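Acyl-ACP thioesterase (Bacteroides thetaiotaomicron, PDB 2ESS) probably hydrolyses the thioester of fatty acyl-[acyl carrier protein] to release free fatty acids in lipid biosynthesis, and binds calcium. Local coordinates at residues A[24-38]-A[67-81]. Numbering follows the deposited sequence.
Sequences GRLTMGVLGNHLLNC and IELDEMPYQYEKFSV
Gly24 and Gln75 begin the join with a backbone hydrogen bond, Gln75 N donating to Gly24 O over 2.8 Å. Arg25 and Tyr74 follow in a single beta bridge that ties the approach to a helix to the connection between two strands. The Arg25 chain, bent at chi2 (-78°), lets NH1 donate a hydrogen bond to Met72 O (2.8 Å), which lies in the guanidinium plane; Tyr74 CD1 stands off-centre over one face of that group, with Arg25 NE at the ring's edge and the planes 72° apart. Leu26 N donates to Pro73 O in a nearly straight hydrogen bond (N-H...O 168°). Its side chain crosses Phe79 at about a right angle, CD2 3.5 Å from Phe79 CZ, and Pro73 CG sits over one face of the same ring. Thr27 is the N-cap of helix 28-45, its OG1 accepting a hydrogen bond from Val30 N. This is the hot-dog fold in its N-terminal copy, a long helix wrapped by an antiparallel sheet, and strands 58-69 and 78-88 both face the helix here. Met28, like Met72 a selenomethionine, slides past Ile67 in the opposite direction, SE 3.8 Å from Ile67 CD1, and meets Leu69 tip to tip through CE. Met72, bent at chi2, packs along Leu26 and crosses Met28 at about a right angle, CE against CE. Leu31 uses one branch, CD2, against Ile67, Leu69 and the selenium of Met72. At His34 the edge of Phe79 is turned toward the imidazole face in an offset edge-to-face pair; Phe13 of strand 9-14 meets both rings. Leu35 splits its methyls between the two strands, CD1 to Ile67 and CD2 to Val81, and Cys38 SG rests 4.0 Å from Val81 CB.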
ATOM      1  N   GLY A  24      -5.835 -13.229  -6.005  1.00 29.27           N
ATOM      2  CA  GLY A  24      -6.890 -12.523  -5.251  1.00 32.31           C
ATOM      3  C   GLY A  24      -6.744 -12.568  -3.738  1.00 31.58           C
ATOM      4  O   GLY A  24      -7.681 -12.290  -3.031  1.00 30.91           O
ATOM      5  N   ARG A  25      -5.573 -12.946  -3.240  1.00 30.77           N
ATOM      6  CA  ARG A  25      -5.332 -13.082  -1.800  1.00 31.71           C
ATOM      7  C   ARG A  25      -4.504 -11.933  -1.327  1.00 32.59           C
ATOM      8  O   ARG A  25      -3.608 -11.490  -2.036  1.00 33.79           O
ATOM      9  CB  ARG A  25      -4.524 -14.352  -1.508  1.00 34.74           C
ATOM     10  CG  ARG A  25      -5.172 -15.627  -1.979  1.00 34.85           C
ATOM     11  CD  ARG A  25      -6.241 -16.010  -1.026  1.00 35.13           C
ATOM     12  NE  ARG A  25      -7.146 -16.996  -1.586  1.00 38.27           N
ATOM     13  CZ  ARG A  25      -8.144 -17.552  -0.914  1.00 39.24           C
ATOM     14  NH1 ARG A  25      -8.332 -17.254   0.357  1.00 41.08           N
ATOM     15  NH2 ARG A  25      -8.952 -18.432  -1.518  1.00 41.72           N
ATOM     16  N   LEU A  26      -4.804 -11.486  -0.118  1.00 33.49           N
ATOM     17  CA  LEU A  26      -4.126 -10.382   0.558  1.00 32.46           C
ATOM     18  C   LEU A  26      -2.620 -10.617   0.511  1.00 32.76           C
ATOM     19  O   LEU A  26      -2.138 -11.754   0.702  1.00 32.42           O
ATOM     20  CB  LEU A  26      -4.602 -10.313   2.010  1.00 33.68           C
ATOM     21  CG  LEU A  26      -4.402  -9.011   2.820  1.00 35.13           C
ATOM     22  CD1 LEU A  26      -5.381  -7.965   2.307  1.00 36.86           C
ATOM     23  CD2 LEU A  26      -4.629  -9.268   4.334  1.00 34.00           C
ATOM     24  N   THR A  27      -1.860  -9.571   0.222  1.00 32.51           N
ATOM     25  CA  THR A  27      -0.439  -9.758   0.082  1.00 33.08           C
ATOM     26  C   THR A  27       0.168  -9.762   1.505  1.00 35.22           C
ATOM     27  O   THR A  27      -0.394  -9.171   2.438  1.00 33.98           O
ATOM     28  CB  THR A  27       0.232  -8.655  -0.783  1.00 33.25           C
ATOM     29  OG1 THR A  27       0.103  -7.393  -0.120  1.00 32.53           O
ATOM     30  CG2 THR A  27      -0.404  -8.570  -2.209  1.00 34.14           C
HETATM   31  N   MSE A  28       1.336 -10.374   1.630  1.00 34.74           N
HETATM   32  CA  MSE A  28       2.072 -10.409   2.891  1.00 35.79           C
HETATM   33  C   MSE A  28       2.432  -9.026   3.393  1.00 35.28           C
HETATM   34  O   MSE A  28       2.389  -8.783   4.622  1.00 35.63           O
HETATM   35  CB  MSE A  28       3.374 -11.212   2.761  1.00 33.84           C
HETATM   36  CG  MSE A  28       4.033 -11.587   4.099  1.00 35.67           C
HETATM   37 SE   MSE A  28       2.876 -12.833   5.124  0.75 40.78          SE
HETATM   38  CE  MSE A  28       2.704 -14.209   3.821  1.00 36.64           C
ATOM     39  N   GLY A  29       2.865  -8.162   2.473  1.00 34.70           N
ATOM     40  CA  GLY A  29       3.223  -6.785   2.768  1.00 35.03           C
ATOM     41  C   GLY A  29       2.039  -6.043   3.375  1.00 36.46           C
ATOM     42  O   GLY A  29       2.184  -5.367   4.392  1.00 33.67           O
ATOM     43  N   VAL A  30       0.858  -6.215   2.788  1.00 35.09           N
ATOM     44  CA  VAL A  30      -0.353  -5.530   3.302  1.00 34.33           C
ATOM     45  C   VAL A  30      -0.767  -6.085   4.638  1.00 31.59           C
ATOM     46  O   VAL A  30      -1.179  -5.309   5.515  1.00 32.77           O
ATOM     47  CB  VAL A  30      -1.533  -5.587   2.289  1.00 36.23           C
ATOM     48  CG1 VAL A  30      -2.836  -5.134   2.949  1.00 38.96           C
ATOM     49  CG2 VAL A  30      -1.181  -4.724   1.069  1.00 33.76           C
ATOM     50  N   LEU A  31      -0.656  -7.400   4.813  1.00 32.85           N
ATOM     51  CA  LEU A  31      -0.940  -8.023   6.115  1.00 35.77           C
ATOM     52  C   LEU A  31       0.000  -7.488   7.190  1.00 34.77           C
ATOM     53  O   LEU A  31      -0.451  -7.133   8.255  1.00 31.41           O
ATOM     54  CB  LEU A  31      -0.823  -9.534   6.081  1.00 35.05           C
ATOM     55  CG  LEU A  31      -1.100 -10.272   7.393  1.00 39.04           C
ATOM     56  CD1 LEU A  31      -2.487  -9.929   7.995  1.00 34.89           C
ATOM     57  CD2 LEU A  31      -0.944 -11.778   7.160  1.00 35.16           C
ATOM     58  N   GLY A  32       1.301  -7.486   6.912  1.00 34.73           N
ATOM     59  CA  GLY A  32       2.302  -6.848   7.798  1.00 34.12           C
ATOM     60  C   GLY A  32       1.919  -5.414   8.164  1.00 35.48           C
ATOM     61  O   GLY A  32       1.932  -5.056   9.335  1.00 34.50           O
ATOM     62  N   ASN A  33       1.532  -4.623   7.168  1.00 35.49           N
ATOM     63  CA  ASN A  33       1.037  -3.242   7.375  1.00 35.20           C
ATOM     64  C   ASN A  33      -0.116  -3.217   8.394  1.00 34.17           C
ATOM     65  O   ASN A  33      -0.068  -2.449   9.384  1.00 34.44           O
ATOM     66  CB  ASN A  33       0.610  -2.567   6.059  1.00 36.59           C
ATOM     67  CG  ASN A  33       0.187  -1.075   6.262  1.00 40.46           C
ATOM     68  OD1 ASN A  33       0.956  -0.287   6.760  1.00 46.43           O
ATOM     69  ND2 ASN A  33      -1.040  -0.744   5.934  1.00 50.99           N
ATOM     70  N   HIS A  34      -1.119  -4.074   8.197  1.00 33.34           N
ATOM     71  CA  HIS A  34      -2.242  -4.148   9.140  1.00 32.84           C
ATOM     72  C   HIS A  34      -1.791  -4.533  10.570  1.00 32.46           C
ATOM     73  O   HIS A  34      -2.239  -3.932  11.559  1.00 35.54           O
ATOM     74  CB  HIS A  34      -3.307  -5.120   8.635  1.00 32.15           C
ATOM     75  CG  HIS A  34      -4.063  -4.602   7.439  1.00 33.49           C
ATOM     76  ND1 HIS A  34      -4.537  -3.315   7.366  1.00 49.83           N
ATOM     77  CD2 HIS A  34      -4.456  -5.208   6.298  1.00 49.53           C
ATOM     78  CE1 HIS A  34      -5.181  -3.144   6.226  1.00 48.74           C
ATOM     79  NE2 HIS A  34      -5.154  -4.281   5.562  1.00 43.15           N
ATOM     80  N   LEU A  35      -0.959  -5.558  10.681  1.00 33.77           N
ATOM     81  CA  LEU A  35      -0.453  -6.008  12.003  1.00 31.07           C
ATOM     82  C   LEU A  35       0.249  -4.866  12.718  1.00 31.50           C
ATOM     83  O   LEU A  35      -0.070  -4.572  13.856  1.00 33.21           O
ATOM     84  CB  LEU A  35       0.463  -7.232  11.870  1.00 31.92           C
ATOM     85  CG  LEU A  35      -0.131  -8.477  11.183  1.00 29.84           C
ATOM     86  CD1 LEU A  35       0.948  -9.581  11.083  1.00 30.95           C
ATOM     87  CD2 LEU A  35      -1.436  -9.001  11.847  1.00 32.73           C
ATOM     88  N   LEU A  36       1.193  -4.191  12.051  1.00 31.15           N
ATOM     89  CA  LEU A  36       1.955  -3.119  12.681  1.00 33.38           C
ATOM     90  C   LEU A  36       1.092  -1.910  13.039  1.00 32.49           C
ATOM     91  O   LEU A  36       1.240  -1.337  14.107  1.00 32.26           O
ATOM     92  CB  LEU A  36       3.152  -2.735  11.797  1.00 35.53           C
ATOM     93  CG  LEU A  36       4.131  -3.895  11.537  1.00 37.85           C
ATOM     94  CD1 LEU A  36       5.381  -3.439  10.708  1.00 35.57           C
ATOM     95  CD2 LEU A  36       4.561  -4.542  12.870  1.00 39.38           C
ATOM     96  N   ASN A  37       0.151  -1.550  12.174  1.00 33.03           N
ATOM     97  CA  ASN A  37      -0.804  -0.487  12.500  1.00 33.01           C
ATOM     98  C   ASN A  37      -1.661  -0.874  13.696  1.00 34.38           C
ATOM     99  O   ASN A  37      -2.001  -0.006  14.517  1.00 37.88           O
ATOM    100  CB  ASN A  37      -1.731  -0.179  11.314  1.00 32.69           C
ATOM    101  CG  ASN A  37      -1.030   0.611  10.188  1.00 39.78           C
ATOM    102  OD1 ASN A  37      -0.073   1.322  10.420  1.00 40.43           O
ATOM    103  ND2 ASN A  37      -1.551   0.494   8.974  1.00 37.46           N
ATOM    104  N   CYS A  38      -2.047  -2.150  13.788  1.00 31.52           N
ATOM    105  CA  CYS A  38      -2.906  -2.609  14.907  1.00 29.74           C
ATOM    106  C   CYS A  38      -2.173  -2.558  16.277  1.00 31.70           C
ATOM    107  O   CYS A  38      -2.748  -2.169  17.315  1.00 33.13           O
ATOM    108  CB  CYS A  38      -3.494  -4.018  14.661  1.00 30.30           C
ATOM    109  SG  CYS A  38      -4.785  -3.999  13.412  1.00 37.89           S
ATOM    110  N   ILE A  67       4.982 -14.477  10.888  1.00 33.10           N
ATOM    111  CA  ILE A  67       3.589 -14.646  10.454  1.00 35.81           C
ATOM    112  C   ILE A  67       3.415 -16.094   9.987  1.00 33.92           C
ATOM    113  O   ILE A  67       4.218 -16.625   9.210  1.00 30.94           O
ATOM    114  CB  ILE A  67       3.221 -13.686   9.300  1.00 39.49           C
ATOM    115  CG1 ILE A  67       3.484 -12.226   9.683  1.00 39.33           C
ATOM    116  CG2 ILE A  67       1.717 -13.835   8.851  1.00 31.86           C
ATOM    117  CD1 ILE A  67       3.452 -11.244   8.473  1.00 38.22           C
ATOM    118  N   GLU A  68       2.410 -16.772  10.508  1.00 32.81           N
ATOM    119  CA  GLU A  68       2.124 -18.148  10.068  1.00 36.10           C
ATOM    120  C   GLU A  68       0.640 -18.265   9.745  1.00 36.70           C
ATOM    121  O   GLU A  68      -0.207 -17.890  10.569  1.00 36.55           O
ATOM    122  CB  GLU A  68       2.533 -19.165  11.132  1.00 37.85           C
ATOM    123  CG  GLU A  68       2.625 -20.601  10.631  1.00 40.26           C
ATOM    124  CD  GLU A  68       3.271 -21.555  11.649  1.00 43.84           C
ATOM    125  OE1 GLU A  68       2.837 -22.725  11.662  1.00 51.29           O
ATOM    126  OE2 GLU A  68       4.187 -21.142  12.421  1.00 46.86           O
ATOM    127  N   LEU A  69       0.343 -18.767   8.545  1.00 35.28           N
ATOM    128  CA  LEU A  69      -1.019 -18.730   7.975  1.00 36.79           C
ATOM    129  C   LEU A  69      -1.459 -20.071   7.450  1.00 36.36           C
ATOM    130  O   LEU A  69      -0.668 -20.764   6.833  1.00 33.65           O
ATOM    131  CB  LEU A  69      -1.082 -17.732   6.812  1.00 39.63           C
ATOM    132  CG  LEU A  69      -0.736 -16.267   7.094  1.00 43.54           C
ATOM    133  CD1 LEU A  69      -0.425 -15.579   5.790  1.00 44.15           C
ATOM    134  CD2 LEU A  69      -1.854 -15.574   7.853  1.00 44.63           C
ATOM    135  N   ASP A  70      -2.728 -20.420   7.692  1.00 37.90           N
ATOM    136  CA  ASP A  70      -3.401 -21.516   6.983  1.00 40.41           C
ATOM    137  C   ASP A  70      -3.983 -21.025   5.654  1.00 39.19           C
ATOM    138  O   ASP A  70      -4.054 -21.764   4.679  1.00 40.99           O
ATOM    139  CB  ASP A  70      -4.568 -22.050   7.809  1.00 42.36           C
ATOM    140  CG  ASP A  70      -4.114 -22.858   9.016  1.00 55.26           C
ATOM    141  OD1 ASP A  70      -2.960 -23.363   9.020  1.00 57.11           O
ATOM    142  OD2 ASP A  70      -4.925 -22.994   9.960  1.00 71.49           O
ATOM    143  N   GLU A  71      -4.447 -19.789   5.639  1.00 39.77           N
ATOM    144  CA  GLU A  71      -4.932 -19.146   4.426  1.00 40.55           C
ATOM    145  C   GLU A  71      -4.874 -17.639   4.631  1.00 37.98           C
ATOM    146  O   GLU A  71      -4.603 -17.166   5.722  1.00 39.30           O
ATOM    147  CB  GLU A  71      -6.350 -19.596   4.088  1.00 41.93           C
ATOM    148  CG  GLU A  71      -7.385 -19.178   5.094  1.00 51.56           C
HETATM  149  N   MSE A  72      -5.095 -16.913   3.556  1.00 35.58           N
HETATM  150  CA  MSE A  72      -5.009 -15.463   3.490  1.00 35.91           C
HETATM  151  C   MSE A  72      -6.416 -14.974   3.098  1.00 35.12           C
HETATM  152  O   MSE A  72      -7.080 -15.599   2.289  1.00 34.00           O
HETATM  153  CB  MSE A  72      -4.007 -15.169   2.374  1.00 38.36           C
HETATM  154  CG  MSE A  72      -3.315 -13.895   2.359  1.00 43.53           C
HETATM  155 SE   MSE A  72      -2.544 -13.261   4.044  0.75 42.12          SE
HETATM  156  CE  MSE A  72      -0.752 -12.761   3.389  1.00 36.22           C
ATOM    157  N   PRO A  73      -6.864 -13.835   3.619  1.00 35.62           N
ATOM    158  CA  PRO A  73      -8.165 -13.333   3.134  1.00 34.69           C
ATOM    159  C   PRO A  73      -8.238 -13.105   1.614  1.00 34.27           C
ATOM    160  O   PRO A  73      -7.238 -12.722   1.003  1.00 33.67           O
ATOM    161  CB  PRO A  73      -8.283 -11.980   3.827  1.00 34.92           C
ATOM    162  CG  PRO A  73      -7.410 -12.034   4.954  1.00 39.58           C
ATOM    163  CD  PRO A  73      -6.279 -12.969   4.637  1.00 33.33           C
ATOM    164  N   TYR A  74      -9.419 -13.294   1.045  1.00 34.37           N
ATOM    165  CA  TYR A  74      -9.670 -13.069  -0.377  1.00 34.67           C
ATOM    166  C   TYR A  74     -10.223 -11.669  -0.672  1.00 32.54           C
ATOM    167  O   TYR A  74     -10.854 -11.030   0.175  1.00 33.43           O
ATOM    168  CB  TYR A  74     -10.627 -14.144  -0.898  1.00 33.63           C
ATOM    169  CG  TYR A  74     -10.821 -14.165  -2.394  1.00 34.55           C
ATOM    170  CD1 TYR A  74      -9.940 -14.850  -3.214  1.00 33.85           C
ATOM    171  CD2 TYR A  74     -11.899 -13.513  -2.987  1.00 33.69           C
ATOM    172  CE1 TYR A  74     -10.122 -14.896  -4.597  1.00 33.66           C
ATOM    173  CE2 TYR A  74     -12.089 -13.535  -4.379  1.00 38.76           C
ATOM    174  CZ  TYR A  74     -11.187 -14.230  -5.177  1.00 35.71           C
ATOM    175  OH  TYR A  74     -11.348 -14.285  -6.535  1.00 37.84           O
ATOM    176  N   GLN A  75      -9.993 -11.201  -1.897  1.00 32.82           N
ATOM    177  CA  GLN A  75     -10.445  -9.901  -2.341  1.00 32.37           C
ATOM    178  C   GLN A  75     -11.889  -9.650  -1.928  1.00 31.41           C
ATOM    179  O   GLN A  75     -12.744 -10.495  -2.134  1.00 30.92           O
ATOM    180  CB  GLN A  75     -10.318  -9.790  -3.866  1.00 34.99           C
ATOM    181  CG  GLN A  75     -10.573  -8.408  -4.373  1.00 36.70           C
ATOM    182  CD  GLN A  75     -10.398  -8.294  -5.877  1.00 33.56           C
ATOM    183  OE1 GLN A  75      -9.373  -7.837  -6.350  1.00 44.70           O
ATOM    184  NE2 GLN A  75     -11.382  -8.747  -6.621  1.00 36.57           N
ATOM    185  N   TYR A  76     -12.120  -8.486  -1.323  1.00 32.82           N
ATOM    186  CA  TYR A  76     -13.427  -8.044  -0.814  1.00 33.83           C
ATOM    187  C   TYR A  76     -14.014  -8.763   0.416  1.00 35.17           C
ATOM    188  O   TYR A  76     -15.093  -8.404   0.859  1.00 32.93           O
ATOM    189  CB  TYR A  76     -14.474  -8.012  -1.917  1.00 34.69           C
ATOM    190  CG  TYR A  76     -14.216  -6.974  -2.959  1.00 34.53           C
ATOM    191  CD1 TYR A  76     -14.044  -5.629  -2.614  1.00 40.63           C
ATOM    192  CD2 TYR A  76     -14.143  -7.330  -4.280  1.00 41.28           C
ATOM    193  CE1 TYR A  76     -13.818  -4.677  -3.587  1.00 45.51           C
ATOM    194  CE2 TYR A  76     -13.914  -6.404  -5.255  1.00 46.85           C
ATOM    195  CZ  TYR A  76     -13.752  -5.093  -4.917  1.00 44.58           C
ATOM    196  OH  TYR A  76     -13.536  -4.212  -5.938  1.00 49.21           O
ATOM    197  N   GLU A  77     -13.290  -9.715   0.994  1.00 33.19           N
ATOM    198  CA  GLU A  77     -13.740 -10.354   2.216  1.00 34.71           C
ATOM    199  C   GLU A  77     -13.374  -9.503   3.412  1.00 32.01           C
ATOM    200  O   GLU A  77     -12.330  -8.858   3.439  1.00 31.99           O
ATOM    201  CB  GLU A  77     -13.083 -11.704   2.414  1.00 31.53           C
ATOM    202  CG  GLU A  77     -13.417 -12.734   1.414  1.00 38.76           C
ATOM    203  CD  GLU A  77     -12.864 -14.118   1.801  1.00 41.03           C
ATOM    204  OE1 GLU A  77     -11.829 -14.234   2.570  1.00 37.25           O
ATOM    205  OE2 GLU A  77     -13.484 -15.088   1.318  1.00 37.87           O
ATOM    206  N   LYS A  78     -14.244  -9.540   4.408  1.00 32.03           N
ATOM    207  CA  LYS A  78     -13.938  -9.012   5.705  1.00 34.89           C
ATOM    208  C   LYS A  78     -12.965  -9.945   6.386  1.00 31.87           C
ATOM    209  O   LYS A  78     -12.976 -11.159   6.167  1.00 32.70           O
ATOM    210  CB  LYS A  78     -15.195  -8.922   6.555  1.00 37.34           C
ATOM    211  CG  LYS A  78     -16.187  -7.858   6.091  1.00 37.35           C
ATOM    212  CD  LYS A  78     -17.469  -7.940   6.931  1.00 41.91           C
ATOM    213  CE  LYS A  78     -18.579  -7.092   6.349  1.00 51.88           C
ATOM    214  NZ  LYS A  78     -19.892  -7.524   6.899  1.00 64.78           N
ATOM    215  N   PHE A  79     -12.140  -9.350   7.220  1.00 31.10           N
ATOM    216  CA  PHE A  79     -11.270 -10.060   8.110  1.00 30.63           C
ATOM    217  C   PHE A  79     -10.975  -9.196   9.315  1.00 31.97           C
ATOM    218  O   PHE A  79     -11.301  -8.018   9.349  1.00 33.18           O
ATOM    219  CB  PHE A  79      -9.994 -10.563   7.398  1.00 32.21           C
ATOM    220  CG  PHE A  79      -9.008  -9.488   6.997  1.00 29.78           C
ATOM    221  CD1 PHE A  79      -9.170  -8.793   5.800  1.00 30.40           C
ATOM    222  CD2 PHE A  79      -7.876  -9.219   7.779  1.00 34.37           C
ATOM    223  CE1 PHE A  79      -8.271  -7.822   5.385  1.00 35.11           C
ATOM    224  CE2 PHE A  79      -6.948  -8.255   7.358  1.00 31.81           C
ATOM    225  CZ  PHE A  79      -7.142  -7.563   6.165  1.00 34.70           C
ATOM    226  N   SER A  80     -10.392  -9.791  10.334  1.00 32.67           N
ATOM    227  CA  SER A  80     -10.015  -8.997  11.497  1.00 36.51           C
ATOM    228  C   SER A  80      -8.691  -9.451  12.085  1.00 34.74           C
ATOM    229  O   SER A  80      -8.215 -10.574  11.816  1.00 32.51           O
ATOM    230  CB  SER A  80     -11.145  -9.009  12.537  1.00 39.98           C
ATOM    231  OG  SER A  80     -11.372 -10.310  12.949  1.00 42.97           O
ATOM    232  N   VAL A  81      -8.110  -8.542  12.853  1.00 33.07           N
ATOM    233  CA  VAL A  81      -6.861  -8.772  13.537  1.00 32.68           C
ATOM    234  C   VAL A  81      -7.097  -8.553  15.029  1.00 33.88           C
ATOM    235  O   VAL A  81      -7.697  -7.542  15.450  1.00 32.52           O
ATOM    236  CB  VAL A  81      -5.788  -7.815  13.014  1.00 34.46           C
ATOM    237  CG1 VAL A  81      -4.478  -7.942  13.831  1.00 34.31           C
ATOM    238  CG2 VAL A  81      -5.569  -8.013  11.517  1.00 36.08           C
TER